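Local coordinates for TIR-like domain-containing protein (Prevotella corporis, PDB 7EBD) that belongs to the bacterial STING family and, as a dimer of two identical subunits, binds C2E between them, at residues A[5-10]-A[134-139]; A[55-60]-A[98-103]. All coordinates share one frame; numbering follows the deposited sequence.

Interaction 1 of 2, residues A[5-10]-A[134-139]; sequences LPSTVI and MNNFKR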
ATOM      1  N   LEU A   5      -8.005  -4.616 -15.812  1.00 56.45           N
ATOM      2  CA  LEU A   5      -8.661  -3.603 -14.996  1.00 47.01           C
ATOM      3  C   LEU A   5      -7.739  -3.154 -13.868  1.00 33.32           C
ATOM      4  O   LEU A   5      -7.089  -3.986 -13.230  1.00 28.79           O
ATOM      5  CB  LEU A   5      -9.961  -4.143 -14.409  1.00 37.90           C
ATOM      6  CG  LEU A   5     -11.169  -4.164 -15.348  1.00 39.79           C
ATOM      7  CD1 LEU A   5     -12.430  -4.499 -14.577  1.00 34.30           C
ATOM      8  CD2 LEU A   5     -11.320  -2.831 -16.066  1.00 34.48           C
ATOM      9  N   PRO A   6      -7.645  -1.846 -13.619  1.00 25.67           N
ATOM     10  CA  PRO A   6      -6.782  -1.379 -12.522  1.00 32.92           C
ATOM     11  C   PRO A   6      -7.245  -1.852 -11.156  1.00 31.60           C
ATOM     12  O   PRO A   6      -6.408  -2.058 -10.267  1.00 23.53           O
ATOM     13  CB  PRO A   6      -6.850   0.149 -12.650  1.00 32.91           C
ATOM     14  CG  PRO A   6      -8.114   0.418 -13.395  1.00 36.18           C
ATOM     15  CD  PRO A   6      -8.289  -0.734 -14.336  1.00 33.95           C
ATOM     16  N   SER A   7      -8.554  -2.044 -10.964  1.00 27.26           N
ATOM     17  CA  SER A   7      -9.050  -2.566  -9.695  1.00 29.72           C
ATOM     18  C   SER A   7      -8.525  -3.969  -9.429  1.00 25.30           C
ATOM     19  O   SER A   7      -8.304  -4.340  -8.272  1.00 23.24           O
ATOM     20  CB  SER A   7     -10.580  -2.555  -9.680  1.00 21.88           C
ATOM     21  OG  SER A   7     -11.104  -3.333 -10.740  1.00 27.43           O
ATOM     22  N   THR A   8      -8.313  -4.759 -10.482  1.00 30.49           N
ATOM     23  CA  THR A   8      -7.735  -6.088 -10.315  1.00 18.64           C
ATOM     24  C   THR A   8      -6.331  -6.006  -9.723  1.00 25.13           C
ATOM     25  O   THR A   8      -6.008  -6.705  -8.754  1.00 30.65           O
ATOM     26  CB  THR A   8      -7.715  -6.813 -11.661  1.00 18.40           C
ATOM     27  OG1 THR A   8      -9.058  -7.039 -12.105  1.00 28.71           O
ATOM     28  CG2 THR A   8      -6.987  -8.138 -11.549  1.00 21.18           C
ATOM     29  N   VAL A   9      -5.482  -5.150 -10.298  1.00 22.16           N
ATOM     30  CA  VAL A   9      -4.121  -4.995  -9.795  1.00 20.21           C
ATOM     31  C   VAL A   9      -4.135  -4.417  -8.386  1.00 19.92           C
ATOM     32  O   VAL A   9      -3.317  -4.791  -7.536  1.00 19.43           O
ATOM     33  CB  VAL A   9      -3.294  -4.120 -10.756  1.00 22.34           C
ATOM     34  CG1 VAL A   9      -1.886  -3.926 -10.223  1.00 22.63           C
ATOM     35  CG2 VAL A   9      -3.261  -4.750 -12.134  1.00 24.50           C
ATOM     36  N   ILE A  10      -5.060  -3.491  -8.117  1.00 24.73           N
ATOM     37  CA  ILE A  10      -5.182  -2.928  -6.775  1.00 26.41           C
ATOM     38  C   ILE A  10      -5.532  -4.019  -5.771  1.00 14.24           C
ATOM     39  O   ILE A  10      -4.962  -4.083  -4.675  1.00 18.38           O
ATOM     40  CB  ILE A  10      -6.221  -1.791  -6.768  1.00 26.22           C
ATOM     41  CG1 ILE A  10      -5.679  -0.565  -7.507  1.00 33.11           C
ATOM     42  CG2 ILE A  10      -6.611  -1.426  -5.346  1.00 21.21           C
ATOM     43  CD1 ILE A  10      -4.476   0.063  -6.847  1.00 26.96           C
HETATM   44  N   MSE A 134     -15.474  -1.025  -7.877  1.00 37.63           N
HETATM   45  CA  MSE A 134     -15.651  -1.555  -6.528  1.00 38.10           C
HETATM   46  C   MSE A 134     -15.987  -3.044  -6.534  1.00 39.25           C
HETATM   47  O   MSE A 134     -15.390  -3.835  -5.794  1.00 32.79           O
HETATM   48  CB  MSE A 134     -16.756  -0.790  -5.797  1.00 62.58           C
HETATM   49  CG  MSE A 134     -16.404   0.646  -5.476  1.00 91.19           C
HETATM   50 SE   MSE A 134     -14.999   0.770  -4.144  1.00120.78          SE
HETATM   51  CE  MSE A 134     -16.102   1.136  -2.581  1.00117.92           C
ATOM     52  N   ASN A 135     -16.953  -3.417  -7.377  1.00 30.03           N
ATOM     53  CA  ASN A 135     -17.387  -4.807  -7.437  1.00 34.25           C
ATOM     54  C   ASN A 135     -16.279  -5.707  -7.959  1.00 29.98           C
ATOM     55  O   ASN A 135     -16.093  -6.821  -7.456  1.00 30.86           O
ATOM     56  CB  ASN A 135     -18.635  -4.933  -8.310  1.00 37.53           C
ATOM     57  CG  ASN A 135     -19.831  -4.214  -7.720  1.00 44.84           C
ATOM     58  OD1 ASN A 135     -19.944  -4.071  -6.503  1.00 42.69           O
ATOM     59  ND2 ASN A 135     -20.733  -3.760  -8.583  1.00 44.39           N
ATOM     60  N   ASN A 136     -15.517  -5.240  -8.951  1.00 21.28           N
ATOM     61  CA  ASN A 136     -14.405  -6.040  -9.451  1.00 19.41           C
ATOM     62  C   ASN A 136     -13.309  -6.181  -8.402  1.00 18.05           C
ATOM     63  O   ASN A 136     -12.722  -7.260  -8.254  1.00 21.36           O
ATOM     64  CB  ASN A 136     -13.844  -5.427 -10.732  1.00 20.93           C
ATOM     65  CG  ASN A 136     -12.752  -6.274 -11.348  1.00 28.72           C
ATOM     66  OD1 ASN A 136     -13.019  -7.339 -11.905  1.00 31.00           O
ATOM     67  ND2 ASN A 136     -11.511  -5.810 -11.248  1.00 27.97           N
ATOM     68  N   PHE A 137     -13.015  -5.103  -7.670  1.00 20.65           N
ATOM     69  CA  PHE A 137     -12.052  -5.188  -6.577  1.00 24.26           C
ATOM     70  C   PHE A 137     -12.487  -6.233  -5.558  1.00 32.41           C
ATOM     71  O   PHE A 137     -11.695  -7.092  -5.153  1.00 32.06           O
ATOM     72  CB  PHE A 137     -11.888  -3.814  -5.921  1.00 23.07           C
ATOM     73  CG  PHE A 137     -11.030  -3.821  -4.683  1.00 20.95           C
ATOM     74  CD1 PHE A 137      -9.659  -3.647  -4.773  1.00 17.51           C
ATOM     75  CD2 PHE A 137     -11.597  -3.982  -3.427  1.00 23.14           C
ATOM     76  CE1 PHE A 137      -8.871  -3.645  -3.638  1.00 19.88           C
ATOM     77  CE2 PHE A 137     -10.812  -3.983  -2.289  1.00 20.84           C
ATOM     78  CZ  PHE A 137      -9.447  -3.814  -2.395  1.00 21.59           C
ATOM     79  N   LYS A 138     -13.755  -6.176  -5.142  1.00 31.74           N
ATOM     80  CA  LYS A 138     -14.258  -7.133  -4.160  1.00 22.84           C
ATOM     81  C   LYS A 138     -14.216  -8.556  -4.702  1.00 23.76           C
ATOM     82  O   LYS A 138     -13.873  -9.493  -3.973  1.00 25.02           O
ATOM     83  CB  LYS A 138     -15.678  -6.755  -3.738  1.00 18.94           C
ATOM     84  CG  LYS A 138     -15.752  -5.465  -2.935  1.00 28.29           C
ATOM     85  CD  LYS A 138     -17.127  -5.266  -2.319  1.00 29.64           C
ATOM     86  CE  LYS A 138     -18.209  -5.215  -3.381  1.00 31.57           C
ATOM     87  NZ  LYS A 138     -19.559  -5.039  -2.781  1.00 48.90           N
ATOM     88  N   ARG A 139     -14.549  -8.737  -5.980  1.00 20.55           N
ATOM     89  CA  ARG A 139     -14.554 -10.074  -6.566  1.00 23.88           C
ATOM     90  C   ARG A 139     -13.147 -10.656  -6.623  1.00 26.82           C
ATOM     91  O   ARG A 139     -12.930 -11.818  -6.262  1.00 36.28           O
ATOM     92  CB  ARG A 139     -15.172 -10.029  -7.964  1.00 22.37           C
ATOM     93  CG  ARG A 139     -15.143 -11.360  -8.697  1.00 26.44           C
ATOM     94  CD  ARG A 139     -15.537 -11.204 -10.158  1.00 42.60           C
ATOM     95  NE  ARG A 139     -14.565 -10.408 -10.906  1.00 54.78           N
ATOM     96  CZ  ARG A 139     -13.501 -10.915 -11.523  1.00 51.59           C
ATOM     97  NH1 ARG A 139     -13.267 -12.220 -11.485  1.00 51.76           N
ATOM     98  NH2 ARG A 139     -12.671 -10.116 -12.181  1.00 44.62           N
TER

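Interaction 2 of 2, residues A[55-60]-A[98-103]; sequences TDIKKS and YDMPTI. With C2E (9,9'-[(2R,3R,3aS,5S,7aR,9R,10R,10aS,12S,14aR)-3,5,10,12-tetrahydroxy-5,12-dioxidooctahydro-2H,7H-difuro[3,2-d:3',2'-j][1,3,7,9,2,8]tetraoxadiphosphacyclododecine-2,9-diyl]bis(2-amino-1,9-dihydro-6H-purin-6-one)), chain E.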
ATOM      1  N   THR A  55     -13.431  11.732  -1.822  1.00 95.35           N
ATOM      2  CA  THR A  55     -12.153  12.397  -2.064  1.00 96.77           C
ATOM      3  C   THR A  55     -11.045  11.849  -1.171  1.00 90.67           C
ATOM      4  O   THR A  55      -9.890  11.748  -1.600  1.00 96.00           O
ATOM      5  CB  THR A  55     -12.303  13.905  -1.856  1.00 92.28           C
ATOM      6  OG1 THR A  55     -12.768  14.163  -0.525  1.00 89.22           O
ATOM      7  CG2 THR A  55     -13.297  14.479  -2.854  1.00 91.58           C
ATOM      8  N   ASP A  56     -11.370  11.488   0.069  1.00 67.42           N
ATOM      9  CA  ASP A  56     -10.360  11.076   1.044  1.00 51.81           C
ATOM     10  C   ASP A  56     -10.810   9.792   1.734  1.00 35.54           C
ATOM     11  O   ASP A  56     -11.675   9.824   2.614  1.00 42.83           O
ATOM     12  CB  ASP A  56     -10.104  12.185   2.060  1.00 49.12           C
ATOM     13  CG  ASP A  56      -8.762  12.047   2.747  1.00 48.68           C
ATOM     14  OD1 ASP A  56      -8.210  10.925   2.766  1.00 47.28           O
ATOM     15  OD2 ASP A  56      -8.252  13.064   3.263  1.00 43.10           O
ATOM     16  N   ILE A  57     -10.204   8.667   1.350  1.00 36.88           N
ATOM     17  CA  ILE A  57     -10.554   7.391   1.964  1.00 28.34           C
ATOM     18  C   ILE A  57      -9.967   7.287   3.366  1.00 33.63           C
ATOM     19  O   ILE A  57     -10.515   6.587   4.225  1.00 22.84           O
ATOM     20  CB  ILE A  57     -10.101   6.228   1.062  1.00 25.24           C
ATOM     21  CG1 ILE A  57     -10.831   6.295  -0.280  1.00 35.71           C
ATOM     22  CG2 ILE A  57     -10.353   4.881   1.724  1.00 20.36           C
ATOM     23  CD1 ILE A  57     -10.531   5.138  -1.188  1.00 34.78           C
ATOM     24  N   LYS A  58      -8.866   7.993   3.633  1.00 35.31           N
ATOM     25  CA  LYS A  58      -8.289   7.972   4.973  1.00 36.05           C
ATOM     26  C   LYS A  58      -9.248   8.563   5.999  1.00 31.05           C
ATOM     27  O   LYS A  58      -9.349   8.066   7.126  1.00 37.41           O
ATOM     28  CB  LYS A  58      -6.957   8.723   4.983  1.00 39.46           C
ATOM     29  CG  LYS A  58      -5.800   7.933   4.397  1.00 51.00           C
ATOM     30  CD  LYS A  58      -4.508   8.734   4.420  1.00 65.42           C
ATOM     31  CE  LYS A  58      -4.570   9.914   3.458  1.00 79.59           C
ATOM     32  NZ  LYS A  58      -3.246  10.584   3.313  1.00 85.68           N
ATOM     33  N   LYS A  59      -9.978   9.616   5.620  1.00 37.08           N
ATOM     34  CA  LYS A  59     -10.938  10.214   6.542  1.00 28.75           C
ATOM     35  C   LYS A  59     -12.113   9.279   6.799  1.00 20.87           C
ATOM     36  O   LYS A  59     -12.566   9.143   7.942  1.00 22.39           O
ATOM     37  CB  LYS A  59     -11.421  11.558   5.998  1.00 31.85           C
ATOM     38  CG  LYS A  59     -10.326  12.609   5.906  1.00 38.93           C
ATOM     39  CD  LYS A  59     -10.855  13.930   5.367  1.00 44.08           C
ATOM     40  CE  LYS A  59      -9.898  15.072   5.679  1.00 46.77           C
ATOM     41  NZ  LYS A  59     -10.255  16.320   4.950  1.00 38.74           N
ATOM     42  N   SER A  60     -12.621   8.627   5.750  1.00 21.10           N
ATOM     43  CA  SER A  60     -13.681   7.643   5.943  1.00 33.40           C
ATOM     44  C   SER A  60     -13.207   6.502   6.831  1.00 29.69           C
ATOM     45  O   SER A  60     -13.959   6.012   7.682  1.00 28.23           O
ATOM     46  CB  SER A  60     -14.160   7.112   4.592  1.00 33.54           C
ATOM     47  OG  SER A  60     -14.598   8.170   3.756  1.00 46.19           O
ATOM     48  N   TYR A  98     -10.198  -4.735  11.923  1.00 16.98           N
ATOM     49  CA  TYR A  98     -10.899  -4.107  10.815  1.00 17.84           C
ATOM     50  C   TYR A  98      -9.919  -3.328   9.950  1.00 18.70           C
ATOM     51  O   TYR A  98      -8.910  -2.810  10.438  1.00 15.52           O
ATOM     52  CB  TYR A  98     -12.013  -3.170  11.314  1.00 20.45           C
ATOM     53  CG  TYR A  98     -13.174  -3.879  11.982  1.00 10.43           C
ATOM     54  CD1 TYR A  98     -13.089  -4.308  13.299  1.00 15.77           C
ATOM     55  CD2 TYR A  98     -14.358  -4.109  11.293  1.00 12.65           C
ATOM     56  CE1 TYR A  98     -14.150  -4.955  13.909  1.00 15.53           C
ATOM     57  CE2 TYR A  98     -15.422  -4.753  11.895  1.00 15.02           C
ATOM     58  CZ  TYR A  98     -15.314  -5.174  13.202  1.00 16.92           C
ATOM     59  OH  TYR A  98     -16.373  -5.816  13.802  1.00 20.55           O
ATOM     60  N   ASP A  99     -10.219  -3.252   8.655  1.00 15.39           N
ATOM     61  CA  ASP A  99      -9.405  -2.425   7.774  1.00 11.99           C
ATOM     62  C   ASP A  99     -10.228  -1.933   6.596  1.00 12.73           C
ATOM     63  O   ASP A  99     -10.970  -2.705   5.981  1.00 21.46           O
ATOM     64  CB  ASP A  99      -8.177  -3.184   7.263  1.00 23.66           C
ATOM     65  CG  ASP A  99      -7.222  -2.285   6.496  1.00 25.12           C
ATOM     66  OD1 ASP A  99      -6.555  -1.447   7.137  1.00 18.16           O
ATOM     67  OD2 ASP A  99      -7.146  -2.405   5.255  1.00 16.31           O
HETATM   68  N   MSE A 100     -10.091  -0.645   6.297  1.00 13.34           N
HETATM   69  CA  MSE A 100     -10.604  -0.068   5.064  1.00 20.14           C
HETATM   70  C   MSE A 100      -9.422   0.181   4.134  1.00 16.81           C
HETATM   71  O   MSE A 100      -8.503   0.923   4.485  1.00 25.39           O
HETATM   72  CB  MSE A 100     -11.370   1.228   5.340  1.00 17.42           C
HETATM   73  CG  MSE A 100     -11.924   1.896   4.093  1.00 27.78           C
HETATM   74 SE   MSE A 100     -12.873   3.559   4.475  1.00 40.68          SE
HETATM   75  CE  MSE A 100     -14.301   2.853   5.602  1.00 20.86           C
ATOM     76  N   PRO A 101      -9.436  -0.452   2.957  1.00 15.30           N
ATOM     77  CA  PRO A 101      -8.255  -0.410   2.081  1.00 11.69           C
ATOM     78  C   PRO A 101      -7.943   0.985   1.561  1.00 10.31           C
ATOM     79  O   PRO A 101      -8.613   1.479   0.647  1.00 24.99           O
ATOM     80  CB  PRO A 101      -8.629  -1.364   0.937  1.00 12.16           C
ATOM     81  CG  PRO A 101      -9.785  -2.176   1.455  1.00 14.98           C
ATOM     82  CD  PRO A 101     -10.518  -1.268   2.386  1.00 17.28           C
ATOM     83  N   THR A 102      -6.921   1.625   2.133  1.00 18.25           N
ATOM     84  CA  THR A 102      -6.512   2.946   1.668  1.00 22.32           C
ATOM     85  C   THR A 102      -5.956   2.914   0.249  1.00 22.60           C
ATOM     86  O   THR A 102      -5.961   3.948  -0.432  1.00 14.84           O
ATOM     87  CB  THR A 102      -5.476   3.536   2.625  1.00 17.25           C
ATOM     88  OG1 THR A 102      -4.421   2.590   2.831  1.00 21.98           O
ATOM     89  CG2 THR A 102      -6.114   3.857   3.964  1.00 18.20           C
ATOM     90  N   ILE A 103      -5.495   1.747  -0.214  1.00 12.90           N
ATOM     91  CA  ILE A 103      -4.978   1.600  -1.571  1.00 11.56           C
ATOM     92  C   ILE A 103      -6.014   1.988  -2.617  1.00 15.35           C
ATOM     93  O   ILE A 103      -5.656   2.324  -3.750  1.00 18.25           O
ATOM     94  CB  ILE A 103      -4.483   0.154  -1.789  1.00 15.91           C
ATOM     95  CG1 ILE A 103      -3.634   0.055  -3.059  1.00 12.05           C
ATOM     96  CG2 ILE A 103      -5.660  -0.815  -1.834  1.00 11.71           C
ATOM     97  CD1 ILE A 103      -3.104  -1.337  -3.332  1.00  9.25           C
TER
HETATM   98  P1  C2E E 402       1.906  -2.047  -0.295  1.00 14.68           P
HETATM   99  O2P C2E E 402       3.058  -2.391   0.618  1.00 19.33           O
HETATM  100  O1P C2E E 402       1.873  -3.157  -1.311  1.00 15.14           O
HETATM  101  O5' C2E E 402       0.435  -2.130   0.423  1.00 16.10           O
HETATM  102  C5' C2E E 402      -0.685  -2.190  -0.405  1.00  4.91           C
HETATM  103  C4' C2E E 402      -1.947  -1.817   0.424  1.00  9.30           C
HETATM  104  O4' C2E E 402      -2.121  -2.690   1.377  1.00 10.59           O
HETATM  105  C3' C2E E 402      -1.746  -0.464   1.140  1.00  5.68           C
HETATM  106  O3' C2E E 402      -2.179   0.537   0.346  1.00 19.97           O
HETATM  107  C2' C2E E 402      -2.639  -0.617   2.384  1.00 10.14           C
HETATM  108  O2' C2E E 402      -4.065  -0.328   2.042  1.00  9.45           O
HETATM  109  C1' C2E E 402      -2.531  -1.878   2.719  1.00 10.34           C
HETATM  110  N9  C2E E 402      -1.527  -2.042   3.732  1.00 18.19           N
HETATM  111  C8  C2E E 402      -0.249  -2.349   3.464  1.00 16.20           C
HETATM  112  N7  C2E E 402       0.347  -2.403   4.675  1.00 13.64           N
HETATM  113  C5  C2E E 402      -0.562  -2.135   5.621  1.00 21.38           C
HETATM  114  C6  C2E E 402      -0.471  -2.055   7.150  1.00 24.14           C
HETATM  115  O6  C2E E 402       0.557  -2.251   7.701  1.00 17.95           O
HETATM  116  N1  C2E E 402      -1.635  -1.740   7.918  1.00 26.17           N
HETATM  117  C2  C2E E 402      -2.891  -1.497   7.262  1.00 23.41           C
HETATM  118  N2  C2E E 402      -4.074  -1.177   8.038  1.00 25.77           N
HETATM  119  N3  C2E E 402      -2.979  -1.573   5.806  1.00 17.62           N
HETATM  120  C4  C2E E 402      -1.762  -1.904   5.017  1.00  5.51           C
HETATM  121  P11 C2E E 402      -1.610   2.030   0.812  1.00 13.00           P
HETATM  122  O21 C2E E 402      -2.044   2.510   2.176  1.00 18.12           O
HETATM  123  O11 C2E E 402      -2.209   3.015  -0.164  1.00 11.82           O
HETATM  124  O5A C2E E 402       0.015   2.011   0.529  1.00 19.35           O
HETATM  125  C5A C2E E 402       0.290   2.053  -0.845  1.00 10.63           C
HETATM  126  C4A C2E E 402       1.743   1.892  -1.067  1.00 12.09           C
HETATM  127  O4A C2E E 402       2.401   2.889  -0.539  1.00 16.73           O
HETATM  128  C3A C2E E 402       2.311   0.510  -0.300  1.00 12.98           C
HETATM  129  O3A C2E E 402       2.138  -0.680  -1.199  1.00 16.94           O
HETATM  130  C2A C2E E 402       3.498   0.715  -0.096  1.00 17.59           C
HETATM  131  O2A C2E E 402       4.320   0.423  -1.323  1.00  6.43           O
HETATM  132  C1A C2E E 402       3.565   2.299   0.220  1.00 11.68           C
HETATM  133  N91 C2E E 402       3.433   2.507   1.506  1.00 22.29           N
HETATM  134  C81 C2E E 402       2.344   2.813   2.236  1.00  8.66           C
HETATM  135  N71 C2E E 402       2.746   2.921   3.517  1.00 15.59           N
HETATM  136  C51 C2E E 402       4.054   2.687   3.558  1.00 18.04           C
HETATM  137  C61 C2E E 402       5.043   2.674   4.721  1.00 15.63           C
HETATM  138  O61 C2E E 402       4.666   2.901   5.818  1.00 19.94           O
HETATM  139  N11 C2E E 402       6.423   2.387   4.485  1.00 17.44           N
HETATM  140  C21 C2E E 402       6.878   2.109   3.147  1.00 14.72           C
HETATM  141  N21 C2E E 402       8.279   1.816   2.905  1.00 21.54           N
HETATM  142  N31 C2E E 402       5.930   2.123   2.039  1.00 16.03           N
HETATM  143  C41 C2E E 402       4.493   2.426   2.295  1.00  5.22           C

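Interaction 1 of 2, residues A[5-10]-A[134-139]
Asn-136 turns the nitrogen end of its amide to the first turn of helix 6-28, where ND2 reaches two hydroxyls at once. Asn-136 ND2 donates to Ser-7 OG at 2.6 Å and to Thr-8 OG1 at 2.9 Å. The Thr-8 oxygen lies in the amide plane and is met almost straight on, with an N-H...O angle of 166°, whereas Ser-7 OG is somewhat tilted from that plane. With CG anti to the backbone N (chi1 -176°), the amide extends from its helix toward both hydroxyls. On the other end of the group, Asn-136 OD1 accepts from Arg-139 NH2 at 2.8 Å, one turn further on, so the amide is held through both its nitrogen and its oxygen. Leu-5, in the N-cap position, brings CD1 to 3.7 Å from Asn-136 ND2, a van der Waals contact of a methyl with the side of the amide. Deeper in, Ile-10 CG2 approaches Phe-137 CE1 obliquely at 3.6 Å, while Ser-7 O sits at the edge of the same ring. Ser-7 OG is also hydrogen-bonded to Glu-133. The axes of these short helical segments pass 8.2 Å apart at a crossing angle of -37°. Helix 104-111 flanks the buried end of the contact, where Leu-104 touches both Ile-10 and Phe-137, and Ile-10 also packs on Ile-10 of the second subunit.

Interaction 2 of 2, residues A[55-60]-A[98-103]
Met-100, modelled as selenomethionine, points its side chain at the first turn of helix 57-67 from the loop that follows strand 94-99 in the mixed sheet of this STING domain. With CG anti to the backbone N and chi2 also extended (-179°), the chain runs straight out to the helix and bends only at its last torsion. Its selenium thereby comes to lie against the helix between two residues: Met-100 SE is 3.8 Å from Ser-60 CB and 4.0 Å from Ile-57 CG2. The Ile-57 side chain crosses that of Met-100 at a slant, and the same CG2 methyl also faces the backbone of the loop, with Ile-57 CG2 4.0 Å from Pro-101 O. Farther along the loop, Lys-58 CG meets the Thr-102 CG2 methyl at 4.1 Å, an aliphatic contact made by the lower part of the lysine. Asp-56 caps the helix weakly, its OD1 accepting from Lys-58 N, and Ser-60 OG is bonded to Asp-54.

Beyond the helix contact, the loop lines the pocket of C2E. Asp-99 OD1 accepts from C2E N2 at 2.7 Å, and its other carboxylate oxygen is hydrogen-bonded to Tyr-14, which helps to fix the carboxylate. Thr-102 divides its two branches: CG2 lies on the lysine, while OG1, set between the backbone N and the carbonyl carbon (chi1 52°), serves the ligand. Asp-99 and Thr-102 of the second subunit also bond to C2E. A very short approach of Thr-102 OG1 to C2E O21 is doubtful as modelled, but Thr-102 OG1 also accepts from C2E O2' at 3.0 Å.

Interactions 1 and 2 have centres about 16 Å apart and lie within the same STING domain. Along the chain, 5-10 comes first and 134-139 last, with both segments of interaction 2 between them. The first contact joins helices 6-28 and 124-146; the second sets helix 57-67 against the loop leaving strand 94-99. They meet directly where Ile-10 O approaches Ile-103 CD1 at 3.6 Å, and Phe-137 also packs on Pro-101. Residues 100-103 thus belong to interaction 2 and also touch Ile-10 and Phe-137 of interaction 1, and since each contact reaches the second subunit, they connect the helical packing, the C2E pocket and the dimer interface.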